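Local structure of TETR family transcriptional repressor LFRR (Mycobacterium smegmatis, 2WGB) at residues 18-23 with 57-62; 22-27 with 100-105. The protein represses transcription of the lfrRA operon by binding directly to the promoter region upstream of the lfrR gene. All coordinates share one frame; numbering follows the deposited sequence.

Interaction 1: residues 18-23 with 57-62; sequences AILDAA and TDLLRA
Helix 10-29 and the start of helix 56-78 meet here in a buried crossing made by apolar side chains within the N-terminal DNA-binding domain. The two short segments run almost perpendicular to each other, at 91°, and their axes come no closer than 10.2 Å; the branched ends of Ile-19, Leu-20 and Leu-59 pack between them against two alanines. No hydrogen bond spans the crossing; about 200 Å² of surface is buried.

Leu-59 supplies the branch point. Its CG lies anti to the backbone N (chi1 -168°), and the two methyls then part company: CD2 reaches the short side chain of Ala-23, 3.5 Å from its CB, while CD1 meets Ile-19 CG2 at 4.1 Å. The contact therefore takes in residues one helical turn apart on helix 10-29. Leu-20 works in the reverse direction. Its CB does not aim directly at the other helix, but its forked end comes nearer, with CD2 4.1 Å from Ala-62 CB and CD1 3.8 Å from the backbone carbonyl oxygen Ala-62 O.

Tyr-53 touches Ile-19, Leu-20, Leu-59 and Ala-62, and so packs on side chains from both helices, and Asp-21 is hydrogen-bonded to His-66 farther along helix 56-78. Ile-38 of helix 35-42 packs on both Ile-19 and Leu-59, so the helix-turn-helix unit, residues 34-53, packs against the two helices that flank it in sequence.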
loop_
_atom_site.group_PDB
_atom_site.type_symbol
_atom_site.label_atom_id
_atom_site.label_comp_id
_atom_site.label_asym_id
_atom_site.label_seq_id
_atom_site.Cartn_x
_atom_site.Cartn_y
_atom_site.Cartn_z
ATOM N N ALA A 18 3.554 17.425 15.978
ATOM C CA ALA A 18 2.949 17.881 14.739
ATOM C C ALA A 18 3.935 17.860 13.564
ATOM O O ALA A 18 3.569 17.498 12.448
ATOM C CB ALA A 18 2.326 19.304 14.920
ATOM N N ILE A 19 5.177 18.279 13.807
ATOM C CA ILE A 19 6.211 18.254 12.766
ATOM C C ILE A 19 6.537 16.817 12.328
ATOM O O ILE A 19 6.705 16.539 11.140
ATOM C CB ILE A 19 7.510 18.951 13.253
ATOM C CG1 ILE A 19 7.264 20.447 13.476
ATOM C CG2 ILE A 19 8.674 18.719 12.266
ATOM C CD1 ILE A 19 8.383 21.141 14.299
ATOM N N LEU A 20 6.625 15.908 13.295
ATOM C CA LEU A 20 6.929 14.508 12.999
ATOM C C LEU A 20 5.773 13.841 12.233
ATOM O O LEU A 20 6.001 13.139 11.250
ATOM C CB LEU A 20 7.281 13.735 14.283
ATOM C CG LEU A 20 8.511 14.297 15.032
ATOM C CD1 LEU A 20 8.836 13.514 16.319
ATOM C CD2 LEU A 20 9.727 14.318 14.112
ATOM N N ASP A 21 4.542 14.063 12.680
ATOM C CA ASP A 21 3.388 13.508 11.959
ATOM C C ASP A 21 3.299 14.063 10.533
ATOM O O ASP A 21 2.949 13.345 9.593
ATOM C CB ASP A 21 2.089 13.768 12.721
ATOM C CG ASP A 21 2.007 12.968 14.010
ATOM O OD1 ASP A 21 2.711 11.936 14.115
ATOM O OD2 ASP A 21 1.251 13.374 14.914
ATOM N N ALA A 22 3.619 15.343 10.383
ATOM C CA ALA A 22 3.675 15.983 9.067
ATOM C C ALA A 22 4.736 15.329 8.189
ATOM O O ALA A 22 4.502 15.060 7.013
ATOM C CB ALA A 22 3.965 17.486 9.221
ATOM N N ALA A 23 5.914 15.077 8.763
ATOM C CA ALA A 23 7.004 14.473 7.998
ATOM C C ALA A 23 6.635 13.074 7.486
ATOM O O ALA A 23 6.996 12.697 6.371
ATOM C CB ALA A 23 8.295 14.424 8.831
ATOM N N THR A 57 18.548 14.978 9.038
ATOM C CA THR A 57 18.906 13.709 9.639
ATOM C C THR A 57 18.422 13.628 11.097
ATOM O O THR A 57 18.047 12.554 11.579
ATOM C CB THR A 57 20.427 13.459 9.522
ATOM O OG1 THR A 57 20.747 12.181 10.081
ATOM C CG2 THR A 57 21.201 14.546 10.238
ATOM N N ASP A 58 18.408 14.766 11.791
ATOM C CA ASP A 58 17.884 14.813 13.155
ATOM C C ASP A 58 16.389 14.523 13.131
ATOM O O ASP A 58 15.847 13.868 14.024
ATOM C CB ASP A 58 18.095 16.196 13.767
ATOM C CG ASP A 58 19.538 16.658 13.698
ATOM O OD1 ASP A 58 20.458 15.840 13.926
ATOM O OD2 ASP A 58 19.739 17.856 13.430
ATOM N N LEU A 59 15.721 15.025 12.099
ATOM C CA LEU A 59 14.272 14.837 11.974
ATOM C C LEU A 59 13.917 13.363 11.746
ATOM O O LEU A 59 13.012 12.813 12.380
ATOM C CB LEU A 59 13.745 15.713 10.825
ATOM C CG LEU A 59 12.225 15.859 10.720
ATOM C CD1 LEU A 59 11.866 17.209 10.130
ATOM C CD2 LEU A 59 11.664 14.736 9.884
ATOM N N LEU A 60 14.638 12.727 10.833
ATOM C CA LEU A 60 14.420 11.315 10.516
ATOM C C LEU A 60 14.603 10.400 11.721
ATOM O O LEU A 60 13.821 9.474 11.936
ATOM C CB LEU A 60 15.362 10.876 9.404
ATOM C CG LEU A 60 15.101 9.489 8.824
ATOM C CD1 LEU A 60 13.762 9.449 8.081
ATOM C CD2 LEU A 60 16.251 9.099 7.899
ATOM N N ARG A 61 15.635 10.659 12.510
ATOM C CA ARG A 61 15.905 9.842 13.688
ATOM C C ARG A 61 14.790 10.002 14.713
ATOM O O ARG A 61 14.302 9.023 15.279
ATOM C CB ARG A 61 17.259 10.242 14.286
ATOM C CG ARG A 61 17.801 9.311 15.342
ATOM C CD ARG A 61 19.251 9.691 15.668
ATOM N NE ARG A 61 19.688 9.159 16.954
ATOM C CZ ARG A 61 19.697 9.859 18.084
ATOM N NH1 ARG A 61 19.290 11.123 18.085
ATOM N NH2 ARG A 61 20.113 9.298 19.211
ATOM N N ALA A 62 14.381 11.247 14.945
ATOM C CA ALA A 62 13.247 11.536 15.826
ATOM C C ALA A 62 11.929 10.946 15.306
ATOM O O ALA A 62 11.088 10.468 16.085
ATOM C CB ALA A 62 13.116 13.053 16.042
#

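Interaction 2: residues 22-27 with 100-105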
loop_
_atom_site.group_PDB
_atom_site.type_symbol
_atom_site.label_atom_id
_atom_site.label_comp_id
_atom_site.label_asym_id
_atom_site.label_seq_id
_atom_site.Cartn_x
_atom_site.Cartn_y
_atom_site.Cartn_z
ATOM N N ALA A 22 3.619 15.343 10.383
ATOM C CA ALA A 22 3.675 15.983 9.067
ATOM C C ALA A 22 4.736 15.329 8.189
ATOM O O ALA A 22 4.502 15.060 7.013
ATOM C CB ALA A 22 3.965 17.486 9.221
ATOM N N ALA A 23 5.914 15.077 8.763
ATOM C CA ALA A 23 7.004 14.473 7.998
ATOM C C ALA A 23 6.635 13.074 7.486
ATOM O O ALA A 23 6.996 12.697 6.371
ATOM C CB ALA A 23 8.295 14.424 8.831
ATOM N N MET A 24 5.908 12.313 8.293
ATOM C CA MET A 24 5.497 10.964 7.892
ATOM C C MET A 24 4.568 11.000 6.664
ATOM O O MET A 24 4.677 10.170 5.753
ATOM C CB MET A 24 4.787 10.253 9.053
ATOM C CG MET A 24 4.734 8.730 8.928
ATOM S SD MET A 24 6.391 8.024 8.955
ATOM C CE MET A 24 6.037 6.266 8.899
ATOM N N LEU A 25 3.650 11.956 6.648
ATOM C CA LEU A 25 2.741 12.125 5.513
ATOM C C LEU A 25 3.500 12.541 4.265
ATOM O O LEU A 25 3.245 12.032 3.179
ATOM C CB LEU A 25 1.668 13.166 5.830
ATOM C CG LEU A 25 0.556 12.744 6.800
ATOM C CD1 LEU A 25 -0.285 13.969 7.183
ATOM C CD2 LEU A 25 -0.342 11.655 6.212
ATOM N N VAL A 26 4.430 13.476 4.420
ATOM C CA VAL A 26 5.257 13.917 3.293
ATOM C C VAL A 26 6.070 12.746 2.725
ATOM O O VAL A 26 6.124 12.534 1.503
ATOM C CB VAL A 26 6.193 15.088 3.703
ATOM C CG1 VAL A 26 7.220 15.375 2.606
ATOM C CG2 VAL A 26 5.369 16.344 4.013
ATOM N N LEU A 27 6.687 11.970 3.611
ATOM C CA LEU A 27 7.541 10.850 3.183
ATOM C C LEU A 27 6.755 9.752 2.475
ATOM O O LEU A 27 7.293 9.023 1.644
ATOM C CB LEU A 27 8.299 10.257 4.375
ATOM C CG LEU A 27 9.601 10.958 4.754
ATOM C CD1 LEU A 27 9.369 12.433 4.885
ATOM C CD2 LEU A 27 10.186 10.391 6.057
ATOM N N GLY A 100 -2.586 5.790 10.796
ATOM C CA GLY A 100 -2.463 6.556 9.563
ATOM C C GLY A 100 -1.413 5.988 8.612
ATOM O O GLY A 100 -1.401 4.802 8.341
ATOM N N PRO A 101 -0.520 6.847 8.097
ATOM C CA PRO A 101 0.408 6.429 7.036
ATOM C C PRO A 101 1.475 5.439 7.506
ATOM O O PRO A 101 2.172 4.860 6.673
ATOM C CB PRO A 101 1.057 7.751 6.602
ATOM C CG PRO A 101 0.965 8.624 7.858
ATOM C CD PRO A 101 -0.389 8.281 8.418
ATOM N N ILE A 102 1.616 5.258 8.815
ATOM C CA ILE A 102 2.552 4.259 9.338
ATOM C C ILE A 102 2.302 2.873 8.719
ATOM O O ILE A 102 3.250 2.124 8.464
ATOM C CB ILE A 102 2.494 4.205 10.885
ATOM C CG1 ILE A 102 3.127 5.477 11.469
ATOM C CG2 ILE A 102 3.183 2.945 11.424
ATOM C CD1 ILE A 102 3.014 5.601 13.002
ATOM N N VAL A 103 1.040 2.545 8.433
ATOM C CA VAL A 103 0.741 1.200 7.908
ATOM C C VAL A 103 1.340 0.958 6.516
ATOM O O VAL A 103 1.505 -0.190 6.099
ATOM C CB VAL A 103 -0.779 0.875 7.844
ATOM C CG1 VAL A 103 -1.415 0.931 9.224
ATOM C CG2 VAL A 103 -1.503 1.785 6.840
ATOM N N LEU A 104 1.660 2.036 5.808
ATOM C CA LEU A 104 2.271 1.929 4.480
ATOM C C LEU A 104 3.695 1.384 4.546
ATOM O O LEU A 104 4.198 0.844 3.559
ATOM C CB LEU A 104 2.293 3.298 3.804
ATOM C CG LEU A 104 0.939 3.994 3.620
ATOM C CD1 LEU A 104 1.144 5.404 3.112
ATOM C CD2 LEU A 104 0.074 3.210 2.645
ATOM N N PHE A 105 4.339 1.521 5.707
ATOM C CA PHE A 105 5.760 1.178 5.842
ATOM C C PHE A 105 6.077 -0.143 6.538
ATOM O O PHE A 105 7.249 -0.446 6.783
ATOM C CB PHE A 105 6.524 2.332 6.511
ATOM C CG PHE A 105 6.574 3.575 5.660
ATOM C CD1 PHE A 105 7.632 3.797 4.793
ATOM C CD2 PHE A 105 5.540 4.504 5.705
ATOM C CE1 PHE A 105 7.666 4.935 3.985
ATOM C CE2 PHE A 105 5.573 5.639 4.907
ATOM C CZ PHE A 105 6.637 5.852 4.046
#
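The backbone bond from Phe-105 N to Ile-102 O, 3.0 Å long, ties together two residues that both receive the end of Met-24. It belongs to a 3-10 turn, residues 101-104, in which Leu-104 N also bonds to Pro-101 O; the turn follows Gly-100, the first residue after the preceding helix to leave helical conformation, at positive phi. Folded tightly in this way, the segment offers Pro-101, Ile-102 and Phe-105 to helix 10-29. No hydrogen bond crosses the contact, which rests mainly on apolar side chains.

Met-24 carries most of it. With CG anti to the backbone N (chi1 -161°) and a bend at chi2 (63°), its chain crosses Pro-101 obliquely, CG to CG at 3.9 Å, before the terminal methyl enters the angle between Ile-102 and Phe-105. Met-24 CE is 4.0 Å from Ile-102 CG1, whose chain it crosses at about a right angle, and 3.7 Å from Phe-105 CD2. The sulfur makes a Met-aromatic contact, SD lying 5.3 Å from the Phe-105 ring centroid in an oblique position, 31° off the ring normal. At the edge of the same ring, near its plane, is the backbone oxygen of Leu-27, with Leu-27 O 4.0 Å from Phe-105 CZ. Leu-25 adds a second hold on the proline: CD2 rests 3.7 Å from Pro-101 CG, and Tyr-160 of helix 147-164 touches both residues.

Phe-122 meets the Phe-105 ring edge-to-face, while Leu-63 and Val-67 of helix 56-78 pack on Met-24. A first helix seated against a turn of the C-terminal helical domain is consistent with the two-domain TetR fold, in which such an interface couples the DNA-binding domain to the regulatory one.

Interactions 1 and 2 are successive uses of helix 10-29, sharing Ala-22 and Ala-23, with centres about 11 Å apart. Interaction 1 holds the helix within the DNA-binding domain, its centre about 15 Å from the centre of the chain; interaction 2 lies nearer the middle of the chain, about 7 Å from its centre, and faces the C-terminal domain. They also touch directly: Leu-60 CD1 of the first packs 4.2 Å from Leu-27 CD2 of the second. Helix 56-78 extends from one to the other, since its later residues Leu-63 and Val-67 reach Met-24. Packing thus runs from segment 100-105 through Met-24 to both helices that flank the helix-turn-helix.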